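Local coordinates for putative glutathionylspermidine synthase (Methylobacillus flagellatus, PDB 3N6X), which is of unproven function but probably acts as an ATP-dependent ligase of the ATP-grasp type, joining an amine to a carboxylate, at residues A[130-144]-A[302-315]. Sequence-based numbering, arbitrary orientation.
Sequences EMFGVDVPGGVYAHI and YRNGGVTLANAVGT. With SO4 (sulfate ion), chain C.
Asn311 grips the backbone of Ile144 from both ends of its carboxamide. Followed outward, its CB packs against Tyr141 O; CG then stands anti to its own carbonyl carbon (chi1 -70°), which carries the amide toward Ile144. There Asn311 OD1 accepts from Ile144 N at 3.0 Å, with an N-H...acceptor angle of 157°. Asn311 ND2 gives a straighter bond (169°) to a lone pair of Ile144 O at 2.9 Å. A second bond from ND2, to Leu164 O, helps fix the flip of the amide. One residue on, Ala312 N donates to Tyr141 O at 2.8 Å, and the Ala312 methyl lies against CD2 of the Tyr141 ring.

Ala310, joined to Asn311 by a cis peptide bond, sets its CB over one face of the His143 imidazole, 3.5 Å from its centroid, a CH-pi contact; Val140 CG1 covers the opposite face.

Toward the other end, the bent selenomethionine side chain of Met131 crosses Tyr302 at about a right angle. Its CE reaches Tyr302 CE2 at 3.6 Å, and SE makes an oblique Met-aromatic contact, while CG of Met131 lies against Val313 O and CG1. At the margin, Arg303 divides its guanidinium: NH1 donates to Glu130 O, and Arg303 NE hydrogen-bonds sulfate O1 at 3.0 Å, both acceptors near the guanidinium plane. The ion, probably from the crystallisation liquor, is also held by Ser300 OG. Water 2 bridges Asp135 O and Tyr302 O.

The helix 298-303 closes in a Schellman motif with Gly305 as C-prime residue, and the chain continues into strand 308-310, parallel to strand 268-275. The contact thus lays the loop leading into strand 144-151 along this helix-turn-strand unit, joining two mixed sheets within the circularly permuted ATP-grasp region.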
ATOM      1  N   GLU A 130     -23.368   1.888  10.305  1.00 31.45           N
ATOM      2  CA  GLU A 130     -23.175   3.105  11.138  1.00 31.12           C
ATOM      3  C   GLU A 130     -22.769   4.299  10.280  1.00 34.69           C
ATOM      4  O   GLU A 130     -22.939   5.457  10.690  1.00 35.17           O
ATOM      5  CB  GLU A 130     -22.096   2.866  12.214  1.00 32.41           C
ATOM      6  CG  GLU A 130     -22.457   1.780  13.226  1.00 36.85           C
ATOM      7  CD  GLU A 130     -22.114   0.358  12.823  1.00 47.26           C
ATOM      8  OE1 GLU A 130     -21.606   0.151  11.694  1.00 38.30           O
ATOM      9  OE2 GLU A 130     -22.365  -0.555  13.638  1.00 51.03           O
HETATM   10  N   MSE A 131     -22.231   4.020   9.082  1.00 29.25           N
HETATM   11  CA  MSE A 131     -21.779   5.052   8.135  1.00 26.57           C
HETATM   12  C   MSE A 131     -22.831   5.403   7.073  1.00 32.16           C
HETATM   13  O   MSE A 131     -22.627   6.337   6.306  1.00 33.85           O
HETATM   14  CB  MSE A 131     -20.453   4.626   7.496  1.00 26.81           C
HETATM   15  CG  MSE A 131     -19.300   4.659   8.493  1.00 31.07           C
HETATM   16 SE   MSE A 131     -19.097   6.469   9.304  0.75 35.49          SE
HETATM   17  CE  MSE A 131     -18.437   7.393   7.713  1.00 32.26           C
ATOM     18  N   PHE A 132     -23.967   4.690   7.056  1.00 29.53           N
ATOM     19  CA  PHE A 132     -25.038   4.945   6.088  1.00 30.78           C
ATOM     20  C   PHE A 132     -25.697   6.286   6.338  1.00 37.70           C
ATOM     21  O   PHE A 132     -26.141   6.562   7.451  1.00 39.55           O
ATOM     22  CB  PHE A 132     -26.091   3.805   6.093  1.00 32.57           C
ATOM     23  CG  PHE A 132     -27.131   3.953   5.004  1.00 34.35           C
ATOM     24  CD1 PHE A 132     -26.852   3.571   3.694  1.00 38.15           C
ATOM     25  CD2 PHE A 132     -28.373   4.515   5.277  1.00 36.52           C
ATOM     26  CE1 PHE A 132     -27.800   3.746   2.677  1.00 39.20           C
ATOM     27  CE2 PHE A 132     -29.320   4.690   4.261  1.00 39.52           C
ATOM     28  CZ  PHE A 132     -29.025   4.308   2.966  1.00 37.91           C
ATOM     29  N   GLY A 133     -25.722   7.127   5.309  1.00 33.32           N
ATOM     30  CA  GLY A 133     -26.305   8.459   5.393  1.00 31.75           C
ATOM     31  C   GLY A 133     -25.375   9.500   5.983  1.00 36.64           C
ATOM     32  O   GLY A 133     -25.724  10.685   6.028  1.00 38.17           O
ATOM     33  N   VAL A 134     -24.170   9.080   6.427  1.00 30.78           N
ATOM     34  CA  VAL A 134     -23.200   9.999   7.034  1.00 29.26           C
ATOM     35  C   VAL A 134     -22.377  10.731   5.970  1.00 35.20           C
ATOM     36  O   VAL A 134     -21.721  10.091   5.143  1.00 35.91           O
ATOM     37  CB  VAL A 134     -22.298   9.279   8.078  1.00 31.15           C
ATOM     38  CG1 VAL A 134     -21.281  10.245   8.699  1.00 30.49           C
ATOM     39  CG2 VAL A 134     -23.141   8.609   9.158  1.00 29.84           C
ATOM     40  N   ASP A 135     -22.418  12.068   5.991  1.00 32.31           N
ATOM     41  CA  ASP A 135     -21.622  12.910   5.100  1.00 32.76           C
ATOM     42  C   ASP A 135     -20.243  13.138   5.713  1.00 38.18           C
ATOM     43  O   ASP A 135     -20.142  13.545   6.869  1.00 38.77           O
ATOM     44  CB  ASP A 135     -22.321  14.266   4.854  1.00 34.37           C
ATOM     45  CG  ASP A 135     -23.662  14.175   4.125  1.00 44.51           C
ATOM     46  OD1 ASP A 135     -23.959  13.098   3.546  1.00 43.91           O
ATOM     47  OD2 ASP A 135     -24.407  15.177   4.127  1.00 52.77           O
ATOM     48  N   VAL A 136     -19.188  12.839   4.955  1.00 34.70           N
ATOM     49  CA  VAL A 136     -17.808  12.999   5.412  1.00 33.79           C
ATOM     50  C   VAL A 136     -17.175  14.216   4.716  1.00 39.94           C
ATOM     51  O   VAL A 136     -17.496  14.484   3.554  1.00 39.35           O
ATOM     52  CB  VAL A 136     -16.967  11.687   5.225  1.00 36.59           C
ATOM     53  CG1 VAL A 136     -17.647  10.496   5.900  1.00 35.71           C
ATOM     54  CG2 VAL A 136     -16.701  11.392   3.748  1.00 36.07           C
ATOM     55  N   PRO A 137     -16.283  14.984   5.406  1.00 38.44           N
ATOM     56  CA  PRO A 137     -15.701  16.191   4.771  1.00 38.53           C
ATOM     57  C   PRO A 137     -15.065  15.952   3.391  1.00 41.61           C
ATOM     58  O   PRO A 137     -14.210  15.078   3.237  1.00 39.98           O
ATOM     59  CB  PRO A 137     -14.682  16.676   5.809  1.00 40.03           C
ATOM     60  CG  PRO A 137     -15.220  16.187   7.105  1.00 43.61           C
ATOM     61  CD  PRO A 137     -15.826  14.842   6.805  1.00 39.33           C
ATOM     62  N   GLY A 138     -15.562  16.689   2.392  1.00 38.81           N
ATOM     63  CA  GLY A 138     -15.112  16.606   1.002  1.00 37.72           C
ATOM     64  C   GLY A 138     -15.431  15.303   0.292  1.00 42.01           C
ATOM     65  O   GLY A 138     -14.933  15.066  -0.810  1.00 43.41           O
ATOM     66  N   GLY A 139     -16.219  14.431   0.937  1.00 36.58           N
ATOM     67  CA  GLY A 139     -16.548  13.112   0.394  1.00 34.98           C
ATOM     68  C   GLY A 139     -15.344  12.184   0.298  1.00 36.46           C
ATOM     69  O   GLY A 139     -15.342  11.233  -0.499  1.00 36.53           O
ATOM     70  N   VAL A 140     -14.305  12.455   1.102  1.00 29.86           N
ATOM     71  CA  VAL A 140     -13.089  11.649   1.112  1.00 29.06           C
ATOM     72  C   VAL A 140     -13.168  10.571   2.182  1.00 32.15           C
ATOM     73  O   VAL A 140     -13.350  10.880   3.359  1.00 32.17           O
ATOM     74  CB  VAL A 140     -11.812  12.532   1.256  1.00 32.23           C
ATOM     75  CG1 VAL A 140     -10.546  11.671   1.312  1.00 31.54           C
ATOM     76  CG2 VAL A 140     -11.726  13.553   0.115  1.00 31.45           C
ATOM     77  N   TYR A 141     -13.016   9.304   1.778  1.00 28.01           N
ATOM     78  CA  TYR A 141     -13.035   8.174   2.713  1.00 26.61           C
ATOM     79  C   TYR A 141     -11.645   7.636   2.905  1.00 31.02           C
ATOM     80  O   TYR A 141     -11.247   7.360   4.039  1.00 30.16           O
ATOM     81  CB  TYR A 141     -13.967   7.064   2.221  1.00 25.73           C
ATOM     82  CG  TYR A 141     -15.436   7.412   2.333  1.00 25.93           C
ATOM     83  CD1 TYR A 141     -16.048   8.257   1.402  1.00 26.68           C
ATOM     84  CD2 TYR A 141     -16.225   6.887   3.360  1.00 25.93           C
ATOM     85  CE1 TYR A 141     -17.393   8.613   1.524  1.00 26.56           C
ATOM     86  CE2 TYR A 141     -17.585   7.213   3.470  1.00 25.94           C
ATOM     87  CZ  TYR A 141     -18.168   8.057   2.537  1.00 30.10           C
ATOM     88  OH  TYR A 141     -19.508   8.366   2.621  1.00 32.59           O
ATOM     89  N   ALA A 142     -10.902   7.461   1.786  1.00 27.44           N
ATOM     90  CA  ALA A 142      -9.539   6.970   1.808  1.00 27.16           C
ATOM     91  C   ALA A 142      -8.608   8.141   1.568  1.00 31.30           C
ATOM     92  O   ALA A 142      -8.266   8.444   0.417  1.00 31.09           O
ATOM     93  CB  ALA A 142      -9.335   5.897   0.732  1.00 27.69           C
ATOM     94  N   HIS A 143      -8.231   8.831   2.661  1.00 27.12           N
ATOM     95  CA  HIS A 143      -7.314   9.990   2.647  1.00 26.01           C
ATOM     96  C   HIS A 143      -5.946   9.520   2.200  1.00 30.00           C
ATOM     97  O   HIS A 143      -5.231  10.248   1.515  1.00 28.57           O
ATOM     98  CB  HIS A 143      -7.263  10.652   4.052  1.00 25.48           C
ATOM     99  CG  HIS A 143      -8.612  11.078   4.534  1.00 28.01           C
ATOM    100  ND1 HIS A 143      -9.542  10.151   4.986  1.00 29.65           N
ATOM    101  CD2 HIS A 143      -9.192  12.300   4.511  1.00 29.59           C
ATOM    102  CE1 HIS A 143     -10.642  10.847   5.257  1.00 29.19           C
ATOM    103  NE2 HIS A 143     -10.481  12.144   4.988  1.00 29.27           N
ATOM    104  N   ILE A 144      -5.604   8.262   2.547  1.00 28.10           N
ATOM    105  CA  ILE A 144      -4.400   7.586   2.082  1.00 27.78           C
ATOM    106  C   ILE A 144      -4.812   6.242   1.466  1.00 32.34           C
ATOM    107  O   ILE A 144      -5.486   5.431   2.125  1.00 30.39           O
ATOM    108  CB  ILE A 144      -3.354   7.376   3.200  1.00 30.85           C
ATOM    109  CG1 ILE A 144      -3.104   8.668   4.010  1.00 31.29           C
ATOM    110  CG2 ILE A 144      -2.033   6.781   2.616  1.00 30.10           C
ATOM    111  CD1 ILE A 144      -2.212   8.463   5.185  1.00 39.02           C
ATOM    112  N   TYR A 302     -18.037  11.778  15.203  1.00 30.08           N
ATOM    113  CA  TYR A 302     -17.715  11.702  13.788  1.00 28.97           C
ATOM    114  C   TYR A 302     -19.000  11.723  12.948  1.00 33.61           C
ATOM    115  O   TYR A 302     -19.110  12.525  12.022  1.00 33.00           O
ATOM    116  CB  TYR A 302     -16.888  10.431  13.514  1.00 28.96           C
ATOM    117  CG  TYR A 302     -16.527  10.216  12.059  1.00 30.41           C
ATOM    118  CD1 TYR A 302     -15.975  11.249  11.294  1.00 31.96           C
ATOM    119  CD2 TYR A 302     -16.636   8.956  11.472  1.00 30.39           C
ATOM    120  CE1 TYR A 302     -15.590  11.043   9.972  1.00 32.18           C
ATOM    121  CE2 TYR A 302     -16.219   8.729  10.162  1.00 30.94           C
ATOM    122  CZ  TYR A 302     -15.703   9.776   9.412  1.00 39.43           C
ATOM    123  OH  TYR A 302     -15.295   9.555   8.128  1.00 39.06           O
ATOM    124  N   ARG A 303     -19.992  10.881  13.315  1.00 31.26           N
ATOM    125  CA  ARG A 303     -21.288  10.816  12.622  1.00 31.95           C
ATOM    126  C   ARG A 303     -22.034  12.153  12.693  1.00 36.77           C
ATOM    127  O   ARG A 303     -22.769  12.476  11.763  1.00 37.35           O
ATOM    128  CB  ARG A 303     -22.167   9.695  13.214  1.00 33.33           C
ATOM    129  CG  ARG A 303     -21.765   8.270  12.789  1.00 39.06           C
ATOM    130  CD  ARG A 303     -22.569   7.184  13.514  1.00 45.91           C
ATOM    131  NE  ARG A 303     -23.959   7.588  13.778  1.00 56.88           N
ATOM    132  CZ  ARG A 303     -24.960   7.458  12.910  1.00 72.38           C
ATOM    133  NH1 ARG A 303     -24.749   6.921  11.717  1.00 61.74           N
ATOM    134  NH2 ARG A 303     -26.175   7.881  13.225  1.00 63.72           N
ATOM    135  N   ASN A 304     -21.808  12.952  13.776  1.00 32.45           N
ATOM    136  CA  ASN A 304     -22.476  14.252  13.981  1.00 31.88           C
ATOM    137  C   ASN A 304     -21.631  15.489  13.649  1.00 36.04           C
ATOM    138  O   ASN A 304     -22.015  16.613  13.996  1.00 36.28           O
ATOM    139  CB  ASN A 304     -23.087  14.348  15.382  1.00 30.66           C
ATOM    140  CG  ASN A 304     -24.266  13.431  15.559  1.00 46.50           C
ATOM    141  OD1 ASN A 304     -25.362  13.716  15.104  1.00 45.62           O
ATOM    142  ND2 ASN A 304     -24.045  12.275  16.154  1.00 37.74           N
ATOM    143  N   GLY A 305     -20.522  15.278  12.952  1.00 32.65           N
ATOM    144  CA  GLY A 305     -19.680  16.350  12.427  1.00 32.18           C
ATOM    145  C   GLY A 305     -18.804  17.117  13.403  1.00 36.26           C
ATOM    146  O   GLY A 305     -18.322  18.206  13.070  1.00 37.16           O
ATOM    147  N   GLY A 306     -18.529  16.537  14.565  1.00 30.85           N
ATOM    148  CA  GLY A 306     -17.689  17.190  15.568  1.00 29.44           C
ATOM    149  C   GLY A 306     -16.207  16.898  15.433  1.00 32.92           C
ATOM    150  O   GLY A 306     -15.384  17.512  16.124  1.00 33.50           O
ATOM    151  N   VAL A 307     -15.853  15.936  14.557  1.00 27.31           N
ATOM    152  CA  VAL A 307     -14.464  15.526  14.320  1.00 26.33           C
ATOM    153  C   VAL A 307     -14.354  14.837  12.944  1.00 29.88           C
ATOM    154  O   VAL A 307     -15.356  14.348  12.417  1.00 28.45           O
ATOM    155  CB  VAL A 307     -13.923  14.601  15.489  1.00 28.47           C
ATOM    156  CG1 VAL A 307     -14.443  13.153  15.361  1.00 27.74           C
ATOM    157  CG2 VAL A 307     -12.395  14.629  15.569  1.00 27.15           C
ATOM    158  N   THR A 308     -13.141  14.793  12.382  1.00 26.87           N
ATOM    159  CA  THR A 308     -12.861  14.056  11.155  1.00 26.55           C
ATOM    160  C   THR A 308     -11.933  12.895  11.474  1.00 30.70           C
ATOM    161  O   THR A 308     -10.915  13.094  12.135  1.00 29.93           O
ATOM    162  CB  THR A 308     -12.224  14.958  10.085  1.00 30.06           C
ATOM    163  OG1 THR A 308     -13.131  15.999   9.755  1.00 29.59           O
ATOM    164  CG2 THR A 308     -11.867  14.181   8.804  1.00 27.15           C
ATOM    165  N   LEU A 309     -12.282  11.687  10.994  1.00 28.15           N
ATOM    166  CA  LEU A 309     -11.429  10.499  11.087  1.00 27.95           C
ATOM    167  C   LEU A 309     -10.841  10.225   9.722  1.00 30.65           C
ATOM    168  O   LEU A 309     -11.539  10.335   8.712  1.00 29.54           O
ATOM    169  CB  LEU A 309     -12.216   9.267  11.590  1.00 28.48           C
ATOM    170  CG  LEU A 309     -12.817   9.377  13.020  1.00 34.12           C
ATOM    171  CD1 LEU A 309     -13.553   8.117  13.396  1.00 34.14           C
ATOM    172  CD2 LEU A 309     -11.746   9.683  14.053  1.00 34.95           C
ATOM    173  N   ALA A 310      -9.551   9.950   9.676  1.00 27.85           N
ATOM    174  CA  ALA A 310      -8.852   9.689   8.427  1.00 28.53           C
ATOM    175  C   ALA A 310      -7.897   8.517   8.620  1.00 31.84           C
ATOM    176  O   ALA A 310      -7.039   8.592   9.479  1.00 33.39           O
ATOM    177  CB  ALA A 310      -8.085  10.930   7.989  1.00 29.81           C
ATOM    178  N   ASN A 311      -8.086   7.396   7.897  1.00 27.60           N
ATOM    179  CA  ASN A 311      -9.157   7.211   6.904  1.00 26.36           C
ATOM    180  C   ASN A 311     -10.526   7.067   7.583  1.00 29.73           C
ATOM    181  O   ASN A 311     -10.609   6.770   8.783  1.00 28.44           O
ATOM    182  CB  ASN A 311      -8.867   5.991   6.029  1.00 22.64           C
ATOM    183  CG  ASN A 311      -7.704   6.174   5.076  1.00 36.50           C
ATOM    184  OD1 ASN A 311      -7.137   7.260   4.930  1.00 32.93           O
ATOM    185  ND2 ASN A 311      -7.365   5.129   4.361  1.00 26.78           N
ATOM    186  N   ALA A 312     -11.589   7.359   6.834  1.00 26.87           N
ATOM    187  CA  ALA A 312     -12.954   7.252   7.319  1.00 27.01           C
ATOM    188  C   ALA A 312     -13.245   5.850   7.821  1.00 33.71           C
ATOM    189  O   ALA A 312     -12.582   4.895   7.408  1.00 34.22           O
ATOM    190  CB  ALA A 312     -13.924   7.600   6.199  1.00 27.34           C
ATOM    191  N   VAL A 313     -14.260   5.720   8.687  1.00 30.71           N
ATOM    192  CA  VAL A 313     -14.766   4.437   9.150  1.00 29.95           C
ATOM    193  C   VAL A 313     -15.541   3.791   7.956  1.00 33.40           C
ATOM    194  O   VAL A 313     -16.223   4.501   7.217  1.00 30.31           O
ATOM    195  CB  VAL A 313     -15.700   4.649  10.396  1.00 33.13           C
ATOM    196  CG1 VAL A 313     -16.506   3.387  10.719  1.00 32.21           C
ATOM    197  CG2 VAL A 313     -14.899   5.102  11.619  1.00 32.57           C
ATOM    198  N   GLY A 314     -15.386   2.479   7.769  1.00 31.35           N
ATOM    199  CA  GLY A 314     -16.111   1.736   6.737  1.00 30.51           C
ATOM    200  C   GLY A 314     -15.494   1.694   5.349  1.00 33.52           C
ATOM    201  O   GLY A 314     -16.189   1.356   4.383  1.00 30.96           O
ATOM    202  N   THR A 315     -14.181   2.003   5.225  1.00 30.55           N
ATOM    203  CA  THR A 315     -13.512   1.942   3.912  1.00 30.80           C
ATOM    204  C   THR A 315     -13.227   0.500   3.484  1.00 34.63           C
ATOM    205  O   THR A 315     -12.979   0.254   2.301  1.00 34.32           O
ATOM    206  CB  THR A 315     -12.212   2.767   3.901  1.00 35.00           C
ATOM    207  OG1 THR A 315     -11.303   2.212   4.852  1.00 39.42           O
ATOM    208  CG2 THR A 315     -12.451   4.244   4.173  1.00 27.19           C
TER
HETATM  209  S   SO4 C 475     -25.552   8.981  17.181  1.00 82.50           S
HETATM  210  O1  SO4 C 475     -24.239   8.691  16.590  1.00 86.71           O
HETATM  211  O2  SO4 C 475     -26.337   9.828  16.268  1.00 87.15           O
HETATM  212  O3  SO4 C 475     -26.270   7.716  17.417  1.00 88.20           O
HETATM  213  O4  SO4 C 475     -25.369   9.696  18.468  1.00 88.18           O
HETATM  214  O   HOH W   1     -26.146   5.398   9.864  1.00 45.43           O
HETATM  215  O   HOH W   2     -18.718  13.624   9.485  1.00 34.72           O